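Local coordinates for protein Bd0816 (Bdellovibrio bacteriovorus HD100, PDB 5CER) that probably removes the terminal D-alanine from peptidoglycan peptides as a serine-type D-Ala-D-Ala carboxypeptidase, at residues 9-14 against 339-344; 162-167 against 388-393; 299-304 against 382-387; 332-337 against 374-379. The protein carries 2 engineered substitutions. All blocks are in the same frame, centred on the assembly; numbering follows the deposited sequence.

Contact 1: 9-14 against 339-344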
# COMPACT_ATOMS: atom_id res chain seq x y z
N HIS A 9 -2.30 0.25 22.75
CA HIS A 9 -2.26 1.66 22.55
C HIS A 9 -1.66 2.44 23.70
O HIS A 9 -1.68 2.00 24.85
CB HIS A 9 -3.65 2.17 22.18
CG HIS A 9 -4.74 1.60 23.03
ND1 HIS A 9 -5.62 0.63 22.58
CD2 HIS A 9 -5.10 1.88 24.29
CE1 HIS A 9 -6.44 0.31 23.55
NE2 HIS A 9 -6.15 1.07 24.59
N MET A 10 -1.12 3.61 23.36
CA MET A 10 -0.33 4.41 24.26
C MET A 10 -0.51 5.86 23.80
O MET A 10 -0.46 6.14 22.61
CB MET A 10 1.15 3.97 24.17
CG MET A 10 2.08 4.71 25.11
SD MET A 10 3.75 4.11 24.99
CE MET A 10 4.30 4.92 23.49
N LYS A 11 -0.68 6.79 24.75
CA LYS A 11 -0.72 8.16 24.43
C LYS A 11 0.65 8.70 23.96
O LYS A 11 1.69 8.33 24.49
CB LYS A 11 -1.14 8.95 25.62
CG LYS A 11 -1.44 10.38 25.25
CD LYS A 11 -2.02 11.18 26.37
CE LYS A 11 -2.29 12.59 25.89
NZ LYS A 11 -2.98 13.29 27.00
N ALA A 12 0.60 9.56 22.93
CA ALA A 12 1.80 10.17 22.36
C ALA A 12 2.17 11.33 23.23
O ALA A 12 1.39 12.26 23.36
CB ALA A 12 1.57 10.64 20.93
N ALA A 13 3.34 11.27 23.83
CA ALA A 13 3.76 12.28 24.73
C ALA A 13 5.27 12.32 24.74
O ALA A 13 5.90 11.58 24.02
CB ALA A 13 3.20 11.98 26.14
N ALA A 14 5.83 13.12 25.63
CA ALA A 14 7.28 13.17 25.79
C ALA A 14 7.87 11.83 26.25
O ALA A 14 9.03 11.53 25.97
CB ALA A 14 7.69 14.31 26.74
N GLY A 339 -5.89 14.04 22.48
CA GLY A 339 -4.52 13.97 22.00
C GLY A 339 -4.33 12.87 21.00
O GLY A 339 -5.30 12.19 20.59
N GLU A 340 -3.07 12.67 20.63
CA GLU A 340 -2.66 11.60 19.72
C GLU A 340 -2.26 10.35 20.47
O GLU A 340 -1.75 10.41 21.59
CB GLU A 340 -1.55 12.06 18.83
CG GLU A 340 -1.92 13.27 17.98
CD GLU A 340 -0.79 13.65 17.02
OE1 GLU A 340 0.30 14.04 17.50
OE2 GLU A 340 -0.97 13.56 15.78
N PHE A 341 -2.57 9.19 19.90
CA PHE A 341 -2.32 7.89 20.57
C PHE A 341 -1.69 6.94 19.54
O PHE A 341 -2.27 6.77 18.46
CB PHE A 341 -3.63 7.25 21.12
CG PHE A 341 -4.23 7.99 22.30
CD1 PHE A 341 -4.95 9.16 22.09
CD2 PHE A 341 -4.05 7.53 23.60
CE1 PHE A 341 -5.47 9.85 23.18
CE2 PHE A 341 -4.58 8.20 24.68
CZ PHE A 341 -5.31 9.36 24.47
N TYR A 342 -0.57 6.33 19.89
CA TYR A 342 -0.00 5.24 19.12
C TYR A 342 -0.87 3.98 19.33
O TYR A 342 -1.50 3.84 20.37
CB TYR A 342 1.40 4.93 19.57
CG TYR A 342 2.33 6.09 19.49
CD1 TYR A 342 2.66 6.65 18.23
CD2 TYR A 342 2.90 6.64 20.62
CE1 TYR A 342 3.51 7.69 18.11
CE2 TYR A 342 3.77 7.71 20.51
CZ TYR A 342 4.06 8.23 19.26
OH TYR A 342 4.93 9.29 19.11
N PHE A 343 -0.97 3.14 18.30
CA PHE A 343 -1.66 1.88 18.39
C PHE A 343 -1.01 0.87 17.48
O PHE A 343 -0.40 1.22 16.46
CB PHE A 343 -3.13 2.02 18.00
CG PHE A 343 -3.34 2.24 16.51
CD1 PHE A 343 -3.41 1.17 15.63
CD2 PHE A 343 -3.45 3.53 15.99
CE1 PHE A 343 -3.51 1.38 14.27
CE2 PHE A 343 -3.60 3.73 14.63
CZ PHE A 343 -3.62 2.66 13.76
N ALA A 344 -1.20 -0.41 17.83
CA ALA A 344 -0.94 -1.53 16.91
C ALA A 344 -2.04 -2.57 17.11
O ALA A 344 -2.39 -2.90 18.26
CB ALA A 344 0.44 -2.10 17.16
O HOH W 1 5.92 10.68 21.39
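Lys11 and Phe341 face each other as a non-hydrogen-bonded pair of two antiparallel strands, and the aliphatic chain of the lysine slants across the ring. Its CG, anti to the backbone N (chi1 -170°), stands over one face toward the rim, 4.2 Å from the centre of the Phe341 ring, a CH-pi contact. Lysine suits this exposed place because its methylenes can lie on an aromatic while the extended chain carries NZ onward. On the opposite face of the sheet, Met10 bends only at its last torsion (chi3 78°), which brings CE to 3.6 Å from Tyr342 CD2. Farther out on the same ring, the small CB of Ala12 sits 3.7 Å from Tyr342 CE2, and a water in the ring plane joins Tyr342 OH to Ala13 O. The backbones are tied by Met10 N to Tyr342 O at 3.0 Å and Ala12 N to Glu340 O at 2.8 Å; the return bond from Tyr342 N to Met10 O is weak. Helix 270-286 packs on the Met10 and Tyr342 face through Ile274 and Leu277, helix 356-375 meets His9 and Phe343 through Leu372 and Ile369, and strands 19-21 and 327-336 flank the pair.

Contact 2: 162-167 against 388-393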
# COMPACT_ATOMS: atom_id res chain seq x y z
N THR A 162 4.71 18.01 -13.23
CA THR A 162 4.23 19.38 -13.39
C THR A 162 3.45 19.87 -12.19
O THR A 162 3.65 21.01 -11.75
CB THR A 162 3.42 19.54 -14.70
OG1 THR A 162 4.29 19.25 -15.81
CG2 THR A 162 2.88 20.97 -14.89
N LYS A 163 2.58 19.04 -11.62
CA LYS A 163 1.97 19.43 -10.35
C LYS A 163 3.01 19.64 -9.27
O LYS A 163 2.88 20.54 -8.46
CB LYS A 163 0.97 18.45 -9.82
CG LYS A 163 0.01 19.03 -8.80
CD LYS A 163 -0.80 17.97 -8.05
CE LYS A 163 -1.75 18.57 -7.08
NZ LYS A 163 -3.10 18.53 -7.68
N ALA A 164 4.02 18.78 -9.25
CA ALA A 164 5.13 18.91 -8.29
C ALA A 164 6.18 20.01 -8.66
O ALA A 164 7.23 20.09 -8.01
CB ALA A 164 5.82 17.58 -8.13
N LYS A 165 5.89 20.84 -9.68
CA LYS A 165 6.79 21.90 -10.11
C LYS A 165 8.18 21.34 -10.54
O LYS A 165 9.19 22.02 -10.38
CB LYS A 165 6.94 22.97 -9.02
CG LYS A 165 5.64 23.71 -8.68
CD LYS A 165 5.70 24.57 -7.41
CE LYS A 165 4.57 25.62 -7.32
NZ LYS A 165 3.76 25.96 -8.53
N VAL A 166 8.21 20.14 -11.13
CA VAL A 166 9.44 19.57 -11.73
C VAL A 166 9.28 19.56 -13.22
O VAL A 166 8.28 19.13 -13.75
CB VAL A 166 9.72 18.13 -11.27
CG1 VAL A 166 10.95 17.58 -11.98
CG2 VAL A 166 9.88 18.05 -9.76
N PHE A 167 10.31 20.08 -13.90
CA PHE A 167 10.32 20.16 -15.34
C PHE A 167 10.72 18.83 -15.97
O PHE A 167 11.78 18.27 -15.64
CB PHE A 167 11.28 21.27 -15.82
CG PHE A 167 11.36 21.36 -17.32
CD1 PHE A 167 12.27 20.56 -18.04
CD2 PHE A 167 10.54 22.23 -18.03
CE1 PHE A 167 12.34 20.64 -19.43
CE2 PHE A 167 10.60 22.31 -19.42
CZ PHE A 167 11.50 21.52 -20.12
N LEU A 388 2.68 14.42 -2.71
CA LEU A 388 2.72 13.77 -3.99
C LEU A 388 4.12 13.12 -4.02
O LEU A 388 5.12 13.81 -4.13
CB LEU A 388 2.48 14.77 -5.11
CG LEU A 388 2.58 14.21 -6.57
CD1 LEU A 388 1.83 12.89 -6.79
CD2 LEU A 388 2.16 15.25 -7.62
N ALA A 389 4.16 11.80 -3.85
CA ALA A 389 5.40 11.10 -3.58
C ALA A 389 6.11 10.55 -4.85
O ALA A 389 6.07 9.37 -5.19
CB ALA A 389 5.15 9.99 -2.59
N LEU A 390 6.79 11.45 -5.54
CA LEU A 390 7.59 11.10 -6.72
C LEU A 390 9.00 10.69 -6.32
O LEU A 390 9.50 11.15 -5.31
CB LEU A 390 7.64 12.28 -7.68
CG LEU A 390 6.27 12.70 -8.25
CD1 LEU A 390 6.17 14.16 -8.71
CD2 LEU A 390 6.01 11.75 -9.41
N PRO A 391 9.64 9.87 -7.14
CA PRO A 391 10.99 9.47 -6.86
C PRO A 391 12.05 10.51 -7.20
O PRO A 391 13.25 10.24 -7.03
CB PRO A 391 11.16 8.21 -7.70
CG PRO A 391 10.27 8.42 -8.86
CD PRO A 391 9.13 9.25 -8.38
N PHE A 392 11.63 11.70 -7.66
CA PHE A 392 12.56 12.83 -7.93
C PHE A 392 11.83 14.10 -7.54
O PHE A 392 10.60 14.08 -7.46
CB PHE A 392 12.96 12.87 -9.44
CG PHE A 392 11.79 12.80 -10.39
CD1 PHE A 392 11.07 13.92 -10.71
CD2 PHE A 392 11.39 11.59 -10.94
CE1 PHE A 392 9.96 13.87 -11.55
CE2 PHE A 392 10.29 11.52 -11.80
CZ PHE A 392 9.58 12.68 -12.11
N ASP A 393 12.57 15.17 -7.31
CA ASP A 393 12.00 16.46 -6.99
C ASP A 393 12.85 17.57 -7.63
O ASP A 393 13.65 17.30 -8.53
CB ASP A 393 11.86 16.61 -5.48
CG ASP A 393 13.22 16.77 -4.77
OD1 ASP A 393 14.30 16.75 -5.47
OD2 ASP A 393 13.21 16.85 -3.51
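Ala164 and Leu390 make the tightest touch, CB of the alanine meeting CD1 of the leucine at 3.5 Å. Ala164, the first residue past the helix, points its CB toward 388-393, and its lone methyl meets the branched end of Leu390 side chain to side chain. Beside it, Val166 divides its two methyls between neighbours. CG1, anti to the backbone N (chi1 177°), approaches Phe392 CE1 at 3.9 Å, while CG2 rests 3.7 Å from the backbone C of Asp393. A beta-branched residue suits such a fork. At the outer margin the aliphatic part of Lys163 crosses Leu388, the lysine contributing its methylenes, with CD 4.0 Å from CD2 of the leucine. Around them, Phe392 stacks on Phe86 of helix 81-93, which Val166 also touches, and Leu390 packs on Leu157 and Arg160 of helix 151-163. Asp393 turns its carboxylate elsewhere, OD2 to Arg52 in a salt bridge and OD1 to Asn395 N. What the 162-167 segment displays is a Schellman motif closing helix 151-163: Lys165 has positive phi as the C-prime residue, its N bonds to Thr162 O at 3.1 Å, and Val166 N reaches back to Ala161 O.

Contact 3: 299-304 against 382-387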
# COMPACT_ATOMS: atom_id res chain seq x y z
N ASN A 299 -7.72 8.55 4.33
CA ASN A 299 -8.54 9.32 3.42
C ASN A 299 -7.77 10.37 2.63
O ASN A 299 -8.00 10.49 1.42
CB ASN A 299 -9.77 9.93 4.11
CG ASN A 299 -10.71 10.60 3.17
OD1 ASN A 299 -10.98 11.79 3.30
ND2 ASN A 299 -11.23 9.86 2.20
N LYS A 300 -6.88 11.11 3.27
CA LYS A 300 -6.18 12.19 2.58
C LYS A 300 -5.10 11.77 1.59
O LYS A 300 -4.89 12.47 0.60
CB LYS A 300 -5.64 13.20 3.60
CG LYS A 300 -6.74 14.05 4.25
CD LYS A 300 -6.14 14.94 5.32
CE LYS A 300 -7.15 15.47 6.31
NZ LYS A 300 -7.89 16.59 5.69
N ASP A 301 -4.46 10.63 1.81
CA ASP A 301 -3.53 10.09 0.79
C ASP A 301 -4.26 9.15 -0.17
O ASP A 301 -4.44 7.96 0.13
CB ASP A 301 -2.35 9.40 1.45
CG ASP A 301 -1.38 10.36 2.06
OD1 ASP A 301 -1.07 11.37 1.38
OD2 ASP A 301 -0.98 10.15 3.25
N SER A 302 -4.73 9.70 -1.28
CA SER A 302 -5.53 8.97 -2.27
C SER A 302 -4.82 7.83 -2.85
O SER A 302 -5.46 6.86 -3.23
CB SER A 302 -5.90 9.83 -3.48
OG SER A 302 -6.38 11.10 -3.12
N ASP A 303 -3.53 7.97 -3.04
CA ASP A 303 -2.77 6.91 -3.66
C ASP A 303 -2.11 6.13 -2.53
O ASP A 303 -0.89 6.16 -2.34
CB ASP A 303 -1.74 7.51 -4.65
CG ASP A 303 -1.09 6.47 -5.57
OD1 ASP A 303 -1.33 5.27 -5.43
OD2 ASP A 303 -0.31 6.90 -6.45
N SER A 304 -2.94 5.44 -1.75
CA SER A 304 -2.45 4.67 -0.58
C SER A 304 -3.43 3.58 -0.27
O SER A 304 -4.60 3.65 -0.69
CB SER A 304 -2.25 5.56 0.65
OG SER A 304 -3.47 5.76 1.37
N ILE A 382 -6.32 15.97 11.44
CA ILE A 382 -4.87 16.23 11.42
C ILE A 382 -4.51 17.41 10.39
O ILE A 382 -5.09 17.49 9.29
CB ILE A 382 -4.07 14.86 11.20
CG1 ILE A 382 -3.88 13.99 12.57
CG2 ILE A 382 -2.74 15.15 10.52
CD1 ILE A 382 -3.00 14.60 13.69
N GLN A 383 -3.60 18.32 10.77
CA GLN A 383 -3.01 19.32 9.84
C GLN A 383 -2.13 18.63 8.78
O GLN A 383 -1.01 18.24 9.09
CB GLN A 383 -2.11 20.31 10.59
CG GLN A 383 -2.77 21.54 11.22
CD GLN A 383 -2.52 22.88 10.49
OE1 GLN A 383 -1.73 23.00 9.52
NE2 GLN A 383 -3.23 23.90 10.95
N TYR A 384 -2.64 18.42 7.57
CA TYR A 384 -1.91 17.65 6.56
C TYR A 384 -2.37 17.96 5.16
O TYR A 384 -3.57 18.07 4.89
CB TYR A 384 -2.04 16.12 6.80
CG TYR A 384 -1.37 15.25 5.73
CD1 TYR A 384 0.03 15.12 5.69
CD2 TYR A 384 -2.13 14.56 4.76
CE1 TYR A 384 0.65 14.33 4.72
CE2 TYR A 384 -1.52 13.76 3.78
CZ TYR A 384 -0.13 13.65 3.75
OH TYR A 384 0.47 12.91 2.78
N THR A 385 -1.39 18.08 4.27
CA THR A 385 -1.62 18.20 2.84
C THR A 385 -0.96 17.05 2.09
O THR A 385 0.19 16.75 2.35
CB THR A 385 -0.94 19.50 2.32
OG1 THR A 385 -1.10 20.63 3.20
CG2 THR A 385 -1.40 19.83 0.92
N GLU A 386 -1.72 16.44 1.18
CA GLU A 386 -1.33 15.24 0.53
C GLU A 386 0.04 15.44 -0.09
O GLU A 386 0.21 16.32 -0.90
CB GLU A 386 -2.38 14.85 -0.52
CG GLU A 386 -2.03 13.63 -1.36
CD GLU A 386 -3.19 13.09 -2.17
OE1 GLU A 386 -4.06 13.87 -2.58
OE2 GLU A 386 -3.28 11.86 -2.34
N ILE A 387 0.99 14.60 0.31
CA ILE A 387 2.31 14.55 -0.33
C ILE A 387 2.18 13.81 -1.65
O ILE A 387 1.64 12.72 -1.71
CB ILE A 387 3.33 13.83 0.58
CG1 ILE A 387 3.57 14.64 1.86
CG2 ILE A 387 4.64 13.58 -0.16
CD1 ILE A 387 4.07 13.81 3.04
O HOH W 2 0.84 10.62 -0.30
O HOH W 3 -1.17 9.73 -1.91
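Ile382 turns its carbonyl O toward Lys300 CE where the loop after strand 296-297 packs against the loop that follows helix 356-375; neither segment forms a regular helix or strand, and the two run about 30° apart. The ammonium of Lys300 goes on to a salt bridge with Glu381. Tyr384 comes next. Lys300 CB lies at the edge of the ring, 3.9 Å from Tyr384 CD2, as the two side chains slide past each other in opposite directions. The phenol suits its place because it can give and take: Tyr384 OH donates to the syn lone pair of Asp301 OD1 at 2.6 Å, with carboxylate and ring planes 82° apart, and accepts Ile387 N at 3.0 Å in a nearly straight bond (173°). Lys208 serves both OH and Asp301 OD2, which probably favours a charged aspartate. Glu386 then reaches out with an extended chain, and OE2 accepts the backbone N of Ser302 at 2.8 Å, from above the carboxylate plane, with a weak bond from Ser302 OG. Its OE2 stands 4.4 Å from Asp301 OD1, two acids close together. Last, one water donates both to Ile387 O and to Asp301 OD1, each at 2.7 Å.

Contact 4: 332-337 against 374-379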
# COMPACT_ATOMS: atom_id res chain seq x y z
N GLY A 332 0.03 2.69 13.82
CA GLY A 332 0.17 4.11 13.56
C GLY A 332 -0.29 4.95 14.72
O GLY A 332 0.00 4.64 15.86
N SER A 333 -0.98 6.06 14.44
CA SER A 333 -1.57 6.87 15.48
C SER A 333 -2.93 7.43 15.09
O SER A 333 -3.23 7.60 13.91
CB SER A 333 -0.63 8.02 15.87
OG SER A 333 -0.64 9.01 14.86
N ILE A 334 -3.73 7.72 16.10
CA ILE A 334 -5.04 8.34 15.91
C ILE A 334 -4.96 9.68 16.59
O ILE A 334 -4.31 9.83 17.66
CB ILE A 334 -6.17 7.47 16.50
CG1 ILE A 334 -5.93 7.09 17.97
CG2 ILE A 334 -6.35 6.18 15.65
CD1 ILE A 334 -7.11 6.31 18.60
N SER A 335 -5.62 10.66 16.00
CA SER A 335 -5.67 11.99 16.55
C SER A 335 -7.10 12.21 17.05
O SER A 335 -8.01 12.17 16.27
CB SER A 335 -5.31 13.01 15.48
OG SER A 335 -5.71 14.32 15.86
N THR A 336 -7.24 12.50 18.34
CA THR A 336 -8.51 12.60 19.03
C THR A 336 -8.52 13.86 19.86
O THR A 336 -7.48 14.49 20.09
CB THR A 336 -8.69 11.42 19.99
OG1 THR A 336 -7.89 11.60 21.18
CG2 THR A 336 -8.31 10.10 19.33
N LYS A 337 -9.69 14.21 20.37
CA LYS A 337 -9.81 15.37 21.25
C LYS A 337 -9.02 15.25 22.56
O LYS A 337 -8.85 16.25 23.24
CB LYS A 337 -11.29 15.72 21.50
CG LYS A 337 -11.99 16.19 20.23
CD LYS A 337 -13.35 16.81 20.50
CE LYS A 337 -14.13 17.12 19.21
NZ LYS A 337 -14.71 15.87 18.60
N ASN A 374 -13.84 6.85 19.69
CA ASN A 374 -15.00 7.16 20.50
C ASN A 374 -14.66 7.38 21.95
O ASN A 374 -15.11 8.37 22.54
CB ASN A 374 -16.04 6.05 20.39
CG ASN A 374 -16.70 5.97 19.02
OD1 ASN A 374 -16.78 6.97 18.28
ND2 ASN A 374 -17.28 4.82 18.72
N LYS A 375 -13.90 6.45 22.52
CA LYS A 375 -13.50 6.49 23.92
C LYS A 375 -12.51 7.59 24.25
O LYS A 375 -12.32 7.91 25.41
CB LYS A 375 -12.86 5.16 24.31
CG LYS A 375 -13.80 3.98 24.36
CD LYS A 375 -14.81 4.14 25.49
CE LYS A 375 -15.41 2.81 25.93
NZ LYS A 375 -15.99 2.95 27.30
N ARG A 376 -11.89 8.17 23.24
CA ARG A 376 -11.05 9.35 23.43
C ARG A 376 -11.72 10.67 22.94
O ARG A 376 -11.05 11.63 22.50
CB ARG A 376 -9.70 9.06 22.78
CG ARG A 376 -8.90 8.12 23.65
CD ARG A 376 -7.96 7.27 22.87
NE ARG A 376 -7.46 6.22 23.76
CZ ARG A 376 -8.08 5.05 24.00
NH1 ARG A 376 -9.23 4.73 23.41
NH2 ARG A 376 -7.53 4.17 24.84
N SER A 377 -13.05 10.71 23.05
CA SER A 377 -13.86 11.91 22.79
C SER A 377 -13.90 12.36 21.34
O SER A 377 -14.19 13.51 21.04
CB SER A 377 -13.47 13.06 23.74
OG SER A 377 -13.87 12.78 25.08
N GLY A 378 -13.70 11.41 20.42
CA GLY A 378 -13.93 11.65 19.01
C GLY A 378 -12.70 12.13 18.28
O GLY A 378 -11.67 12.40 18.88
N PRO A 379 -12.80 12.24 16.97
CA PRO A 379 -11.64 12.54 16.17
C PRO A 379 -11.26 14.00 16.24
O PRO A 379 -12.12 14.86 16.45
CB PRO A 379 -12.10 12.16 14.76
CG PRO A 379 -13.57 12.33 14.77
CD PRO A 379 -14.00 11.97 16.16
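Arg376 lays its CB against Thr336, 3.5 Å from OG1, while its flat guanidinium group lies over the face of the sheet that bears Phe341, makes a cation-pi contact with its ring and bonds through NH1 to Leu372 O. The arginine is poorly ordered, so the position of its planar end is approximate. A second flat group, the peptide carbonyl of Gly378, is met by Lys337 N at 3.1 Å, the donor 24° out of the carbonyl plane and the N-H moderately bent (153°). The CA of Thr336 also lies 3.2 Å from Gly378 O, as a CH...O contact. Thr336 OG1, between backbone N and carbonyl carbon (chi1 76°), bonds to Gly339 O and Glu338 N within the turn that joins strands 327-336 and 339-348. The long chain of Lys337 runs over the Ser377 carbonyl, CD at 3.4 Å from Ser377 O, and NZ adds a weak bond to it. Asn374 ND2 bonds to the backbone of another chain, so the helix end also meets a neighbour. Glycine tolerates the positive phi at 378, where a CB would crowd Pro379. The arrangement is a Schellman motif ending helix 356-375, Ser377 being C-prime, followed by a single bridge between Thr336 and Pro379.

Contacts 1 and 4 share one antiparallel sheet, their centres about 10 Å apart: Phe341 N probably bonds to Ile334 O at 2.9 Å and Phe343 N to Gly332 O at 3.0 Å, which sets strands 327-336 and 339-348 side by side. Contact 3 lies 18 Å from contact 4, centre to centre, and reaches it through Ile382 CD1, 3.3 Å from Ser335 CB. Contact 2 continues directly from contact 3 along the chain, since 388-393 follows 382-387, with centres 16 Å apart. It stands far from the sheet, about 33 Å from contacts 1 and 4 between centres. The chain from the end of helix 356-375 onward thus takes part successively in contacts 4, 3 and 2.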